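Local coordinates for LRR receptor-like serine/threonine-protein kinase RGI3 (Arabidopsis thaliana, PDB 5HZ0), which serves as a cell-surface receptor for RGF peptide hormones, which maintain the root stem cell niche, and pairs with SERK co-receptors once the peptide binds, at residues L111-I125 with L135-E149. The protein carries 5 engineered substitutions. Residues are numbered along the deposited sequence; the frame is centred on the assembly and turned at random.
Sequences LVELMLFDNKLSGEI and LQVLRAGGNKNLRGE
Leu114 and Leu138 lie side by side, CD2 of Leu114 3.8 Å from CD1 of Leu138, as equivalent leucines of successive turns in the leucine-rich repeat solenoid of the extracellular domain. Strands 113-115 and 137-139 run parallel (7° between directions); Leu114 N bonds to Val137 O (2.9 Å) and Leu114 O accepts from Arg139 N. The buried side continues where Leu146 CD1 reaches Ile125 CG1 (3.5 Å), their side chains crossing nearly at right angles. Asn143 turns inward, OD1 taking a weak bond from Leu121 N (3.0 Å); one turn back Asn119 OD1 likewise takes a weak bond from Asn95 N, an asparagine-ladder pattern. The opposite strand face is more open and receives the hormone. There the Arg139 guanidinium lies flat on the Phe117 ring, centres 4.5 Å apart and planes 22° apart, an off-centre cation-pi stack; Arg139 NE also bonds to a modified side chain of the bound peptide, and Asp118 OD1 to its backbone. Farther along, Glu124 CG packs on Gly148 CA (3.5 Å); an alanine here would probably open a gap over that glycine. Phe117 CG sits between its backbone N and carbonyl carbon (chi1 68°), which brings CE2 to 3.9 Å from Arg139 NH2.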
loop_
_atom_site.group_PDB
_atom_site.type_symbol
_atom_site.label_atom_id
_atom_site.label_comp_id
_atom_site.label_asym_id
_atom_site.label_seq_id
_atom_site.Cartn_x
_atom_site.Cartn_y
_atom_site.Cartn_z
ATOM N N LEU A 111 -14.305 -40.151 3.650
ATOM C CA LEU A 111 -14.117 -38.828 3.066
ATOM C C LEU A 111 -12.639 -38.457 3.010
ATOM O O LEU A 111 -11.915 -38.602 3.994
ATOM C CB LEU A 111 -14.896 -37.780 3.863
ATOM C CG LEU A 111 -15.059 -36.404 3.211
ATOM C CD1 LEU A 111 -15.736 -36.551 1.846
ATOM C CD2 LEU A 111 -15.840 -35.428 4.129
ATOM N N VAL A 112 -12.211 -37.972 1.848
ATOM C CA VAL A 112 -10.827 -37.584 1.597
ATOM C C VAL A 112 -10.736 -36.080 1.351
ATOM O O VAL A 112 -9.940 -35.374 1.977
ATOM C CB VAL A 112 -10.189 -38.382 0.419
ATOM C CG1 VAL A 112 -8.780 -37.881 0.141
ATOM C CG2 VAL A 112 -10.161 -39.864 0.737
ATOM N N GLU A 113 -11.485 -35.622 0.356
ATOM C CA GLU A 113 -11.574 -34.207 0.032
ATOM C C GLU A 113 -12.874 -33.617 0.591
ATOM O O GLU A 113 -13.953 -34.181 0.392
ATOM C CB GLU A 113 -11.550 -34.043 -1.488
ATOM C CG GLU A 113 -10.543 -34.953 -2.191
ATOM C CD GLU A 113 -9.106 -34.532 -1.946
ATOM O OE1 GLU A 113 -8.880 -33.335 -1.667
ATOM O OE2 GLU A 113 -8.201 -35.388 -2.016
ATOM N N LEU A 114 -12.776 -32.496 1.300
ATOM C CA LEU A 114 -13.969 -31.754 1.723
ATOM C C LEU A 114 -13.796 -30.266 1.420
ATOM O O LEU A 114 -12.977 -29.596 2.050
ATOM C CB LEU A 114 -14.213 -31.946 3.226
ATOM C CG LEU A 114 -15.269 -31.044 3.869
ATOM C CD1 LEU A 114 -16.639 -31.381 3.323
ATOM C CD2 LEU A 114 -15.243 -31.136 5.395
ATOM N N MET A 115 -14.576 -29.745 0.473
ATOM C CA MET A 115 -14.472 -28.334 0.105
ATOM C C MET A 115 -15.752 -27.575 0.448
ATOM O O MET A 115 -16.753 -27.694 -0.254
ATOM C CB MET A 115 -14.223 -28.213 -1.402
ATOM C CG MET A 115 -13.169 -29.173 -1.956
ATOM S SD MET A 115 -11.503 -28.630 -1.562
ATOM C CE MET A 115 -10.518 -29.917 -2.325
ATOM N N LEU A 116 -15.712 -26.802 1.530
ATOM C CA LEU A 116 -16.816 -25.906 1.915
ATOM C C LEU A 116 -16.574 -24.416 1.660
ATOM O O LEU A 116 -17.432 -23.592 1.952
ATOM C CB LEU A 116 -17.222 -26.141 3.374
ATOM C CG LEU A 116 -17.422 -27.630 3.675
ATOM C CD1 LEU A 116 -17.682 -27.872 5.165
ATOM C CD2 LEU A 116 -18.531 -28.230 2.803
ATOM N N PHE A 117 -15.413 -24.076 1.111
ATOM C CA PHE A 117 -14.965 -22.685 1.093
ATOM C C PHE A 117 -15.842 -21.750 0.252
ATOM O O PHE A 117 -16.619 -22.203 -0.582
ATOM C CB PHE A 117 -13.487 -22.582 0.682
ATOM C CG PHE A 117 -13.214 -22.954 -0.759
ATOM C CD1 PHE A 117 -13.298 -22.006 -1.767
ATOM C CD2 PHE A 117 -12.845 -24.247 -1.097
ATOM C CE1 PHE A 117 -13.037 -22.343 -3.087
ATOM C CE2 PHE A 117 -12.583 -24.586 -2.417
ATOM C CZ PHE A 117 -12.676 -23.633 -3.408
ATOM N N ASP A 118 -15.725 -20.446 0.503
ATOM C CA ASP A 118 -16.526 -19.432 -0.201
ATOM C C ASP A 118 -18.044 -19.659 -0.092
ATOM O O ASP A 118 -18.756 -19.775 -1.100
ATOM C CB ASP A 118 -16.096 -19.281 -1.666
ATOM C CG ASP A 118 -14.768 -18.553 -1.818
ATOM O OD1 ASP A 118 -14.451 -17.697 -0.972
ATOM O OD2 ASP A 118 -14.041 -18.830 -2.791
ATOM N N ASN A 119 -18.529 -19.740 1.140
ATOM C CA ASN A 119 -19.955 -19.876 1.373
ATOM C C ASN A 119 -20.439 -18.866 2.399
ATOM O O ASN A 119 -19.730 -17.926 2.749
ATOM C CB ASN A 119 -20.308 -21.295 1.808
ATOM C CG ASN A 119 -20.473 -22.229 0.646
ATOM O OD1 ASN A 119 -21.092 -21.878 -0.348
ATOM N ND2 ASN A 119 -19.905 -23.429 0.754
ATOM N N LYS A 120 -21.687 -19.022 2.814
ATOM C CA LYS A 120 -22.243 -18.271 3.940
ATOM C C LYS A 120 -22.296 -19.021 5.280
ATOM O O LYS A 120 -23.046 -18.624 6.168
ATOM C CB LYS A 120 -23.577 -17.638 3.576
ATOM C CG LYS A 120 -23.414 -16.424 2.688
ATOM C CD LYS A 120 -24.746 -16.065 2.075
ATOM C CE LYS A 120 -24.978 -14.567 2.055
ATOM N NZ LYS A 120 -26.374 -14.285 1.602
ATOM N N LEU A 121 -21.604 -20.156 5.375
ATOM C CA LEU A 121 -21.653 -21.022 6.567
ATOM C C LEU A 121 -21.319 -20.325 7.893
ATOM O O LEU A 121 -20.524 -19.385 7.937
ATOM C CB LEU A 121 -20.720 -22.230 6.404
ATOM C CG LEU A 121 -20.899 -23.126 5.184
ATOM C CD1 LEU A 121 -19.837 -24.230 5.190
ATOM C CD2 LEU A 121 -22.308 -23.713 5.130
ATOM N N SER A 122 -21.941 -20.801 8.971
ATOM C CA SER A 122 -21.729 -20.241 10.304
ATOM C C SER A 122 -21.521 -21.352 11.330
ATOM O O SER A 122 -21.421 -22.525 10.970
ATOM C CB SER A 122 -22.906 -19.339 10.709
ATOM O OG SER A 122 -24.161 -19.910 10.353
ATOM N N GLY A 123 -21.441 -20.979 12.604
ATOM C CA GLY A 123 -21.314 -21.953 13.673
ATOM C C GLY A 123 -19.887 -22.359 13.958
ATOM O O GLY A 123 -18.953 -21.659 13.581
ATOM N N GLU A 124 -19.713 -23.478 14.652
ATOM C CA GLU A 124 -18.374 -23.988 14.901
ATOM C C GLU A 124 -18.045 -25.143 13.950
ATOM O O GLU A 124 -18.889 -25.589 13.166
ATOM C CB GLU A 124 -18.220 -24.435 16.364
ATOM C CG GLU A 124 -16.936 -23.944 17.051
ATOM C CD GLU A 124 -15.642 -24.369 16.326
ATOM O OE1 GLU A 124 -14.864 -23.500 15.877
ATOM O OE2 GLU A 124 -15.396 -25.584 16.199
ATOM N N ILE A 125 -16.804 -25.609 14.030
ATOM C CA ILE A 125 -16.388 -26.828 13.377
ATOM C C ILE A 125 -16.617 -27.957 14.374
ATOM O O ILE A 125 -16.029 -27.968 15.455
ATOM C CB ILE A 125 -14.905 -26.771 12.981
ATOM C CG1 ILE A 125 -14.667 -25.650 11.969
ATOM C CG2 ILE A 125 -14.469 -28.091 12.376
ATOM C CD1 ILE A 125 -13.213 -25.315 11.761
ATOM N N LEU A 135 -9.291 -38.139 5.882
ATOM C CA LEU A 135 -9.382 -36.762 5.419
ATOM C C LEU A 135 -7.993 -36.227 5.102
ATOM O O LEU A 135 -7.057 -36.377 5.879
ATOM C CB LEU A 135 -10.078 -35.873 6.442
ATOM C CG LEU A 135 -10.484 -34.495 5.916
ATOM C CD1 LEU A 135 -11.417 -34.680 4.712
ATOM C CD2 LEU A 135 -11.144 -33.673 7.021
ATOM N N GLN A 136 -7.877 -35.613 3.938
ATOM C CA GLN A 136 -6.608 -35.105 3.426
ATOM C C GLN A 136 -6.667 -33.586 3.279
ATOM O O GLN A 136 -5.794 -32.873 3.746
ATOM C CB GLN A 136 -6.223 -35.804 2.122
ATOM C CG GLN A 136 -5.715 -37.233 2.327
ATOM C CD GLN A 136 -5.399 -37.965 1.005
ATOM O OE1 GLN A 136 -4.921 -37.361 0.049
ATOM N NE2 GLN A 136 -5.669 -39.262 0.964
ATOM N N VAL A 137 -7.666 -33.123 2.538
ATOM C CA VAL A 137 -7.908 -31.709 2.335
ATOM C C VAL A 137 -9.234 -31.276 2.967
ATOM O O VAL A 137 -10.296 -31.799 2.637
ATOM C CB VAL A 137 -7.952 -31.374 0.822
ATOM C CG1 VAL A 137 -8.385 -29.943 0.611
ATOM C CG2 VAL A 137 -6.591 -31.628 0.162
ATOM N N LEU A 138 -9.159 -30.330 3.901
ATOM C CA LEU A 138 -10.336 -29.649 4.394
ATOM C C LEU A 138 -10.096 -28.174 4.166
ATOM O O LEU A 138 -9.170 -27.600 4.730
ATOM C CB LEU A 138 -10.583 -29.944 5.883
ATOM C CG LEU A 138 -11.271 -28.891 6.792
ATOM C CD1 LEU A 138 -12.658 -28.471 6.324
ATOM C CD2 LEU A 138 -11.338 -29.398 8.202
ATOM N N ARG A 139 -10.904 -27.566 3.305
ATOM C CA ARG A 139 -10.830 -26.129 3.117
ATOM C C ARG A 139 -12.211 -25.535 3.274
ATOM O O ARG A 139 -13.081 -25.731 2.414
ATOM C CB ARG A 139 -10.302 -25.825 1.726
ATOM C CG ARG A 139 -9.032 -26.581 1.369
ATOM C CD ARG A 139 -8.638 -26.312 -0.063
ATOM N NE ARG A 139 -8.528 -24.881 -0.294
ATOM C CZ ARG A 139 -8.587 -24.309 -1.488
ATOM N NH1 ARG A 139 -8.500 -22.993 -1.589
ATOM N NH2 ARG A 139 -8.747 -25.045 -2.576
ATOM N N ALA A 140 -12.389 -24.864 4.415
ATOM C CA ALA A 140 -13.613 -24.135 4.820
ATOM C C ALA A 140 -13.544 -22.598 4.831
ATOM O O ALA A 140 -14.461 -21.949 5.326
ATOM C CB ALA A 140 -14.131 -24.656 6.140
ATOM N N GLY A 141 -12.433 -22.027 4.376
ATOM C CA GLY A 141 -12.229 -20.588 4.414
ATOM C C GLY A 141 -13.214 -19.763 3.606
ATOM O O GLY A 141 -14.015 -20.288 2.844
ATOM N N GLY A 142 -13.174 -18.449 3.777
ATOM C CA GLY A 142 -14.155 -17.592 3.128
ATOM C C GLY A 142 -15.594 -17.886 3.542
ATOM O O GLY A 142 -16.510 -17.856 2.707
ATOM N N ASN A 143 -15.771 -18.234 4.820
ATOM C CA ASN A 143 -17.065 -18.163 5.501
ATOM C C ASN A 143 -16.892 -17.210 6.683
ATOM O O ASN A 143 -16.260 -17.571 7.676
ATOM C CB ASN A 143 -17.481 -19.533 6.029
ATOM C CG ASN A 143 -17.743 -20.534 4.922
ATOM O OD1 ASN A 143 -18.783 -20.492 4.285
ATOM N ND2 ASN A 143 -16.798 -21.450 4.696
ATOM N N LYS A 144 -17.476 -16.014 6.605
ATOM C CA LYS A 144 -17.159 -14.975 7.589
ATOM C C LYS A 144 -17.613 -15.331 8.998
ATOM O O LYS A 144 -16.940 -14.998 9.972
ATOM C CB LYS A 144 -17.692 -13.593 7.178
ATOM C CG LYS A 144 -17.046 -12.460 7.981
ATOM C CD LYS A 144 -17.463 -11.074 7.500
ATOM C CE LYS A 144 -18.968 -10.879 7.608
ATOM N NZ LYS A 144 -19.418 -9.476 7.317
ATOM N N ASN A 145 -18.740 -16.025 9.102
ATOM C CA ASN A 145 -19.273 -16.391 10.407
ATOM C C ASN A 145 -18.966 -17.778 10.933
ATOM O O ASN A 145 -19.520 -18.173 11.954
ATOM C CB ASN A 145 -20.761 -16.099 10.473
ATOM C CG ASN A 145 -21.035 -14.632 10.369
ATOM O OD1 ASN A 145 -20.448 -13.837 11.109
ATOM N ND2 ASN A 145 -21.873 -14.248 9.417
ATOM N N LEU A 146 -18.136 -18.537 10.221
ATOM C CA LEU A 146 -17.598 -19.761 10.797
ATOM C C LEU A 146 -16.765 -19.297 11.984
ATOM O O LEU A 146 -15.840 -18.499 11.820
ATOM C CB LEU A 146 -16.732 -20.496 9.770
ATOM C CG LEU A 146 -16.674 -22.020 9.849
ATOM C CD1 LEU A 146 -15.926 -22.463 11.094
ATOM C CD2 LEU A 146 -18.081 -22.599 9.831
ATOM N N ARG A 147 -17.086 -19.791 13.177
ATOM C CA ARG A 147 -16.543 -19.212 14.411
ATOM C C ARG A 147 -16.116 -20.301 15.357
ATOM O O ARG A 147 -16.239 -21.476 15.043
ATOM C CB ARG A 147 -17.582 -18.346 15.131
ATOM C CG ARG A 147 -18.029 -17.125 14.366
ATOM C CD ARG A 147 -19.098 -16.347 15.125
ATOM N NE ARG A 147 -18.579 -15.750 16.351
ATOM C CZ ARG A 147 -19.328 -15.072 17.212
ATOM N NH1 ARG A 147 -20.619 -14.912 16.965
ATOM N NH2 ARG A 147 -18.794 -14.556 18.312
ATOM N N GLY A 148 -15.645 -19.905 16.531
ATOM C CA GLY A 148 -15.277 -20.868 17.540
ATOM C C GLY A 148 -13.812 -21.180 17.444
ATOM O O GLY A 148 -13.137 -20.723 16.527
ATOM N N GLU A 149 -13.311 -21.939 18.408
ATOM C CA GLU A 149 -11.938 -22.403 18.369
ATOM C C GLU A 149 -11.817 -23.612 17.442
ATOM O O GLU A 149 -12.766 -24.375 17.274
ATOM C CB GLU A 149 -11.456 -22.763 19.778
ATOM C CG GLU A 149 -11.024 -21.574 20.620
ATOM C CD GLU A 149 -10.219 -21.980 21.850
ATOM O OE1 GLU A 149 -9.372 -21.183 22.316
ATOM O OE2 GLU A 149 -10.441 -23.092 22.364
#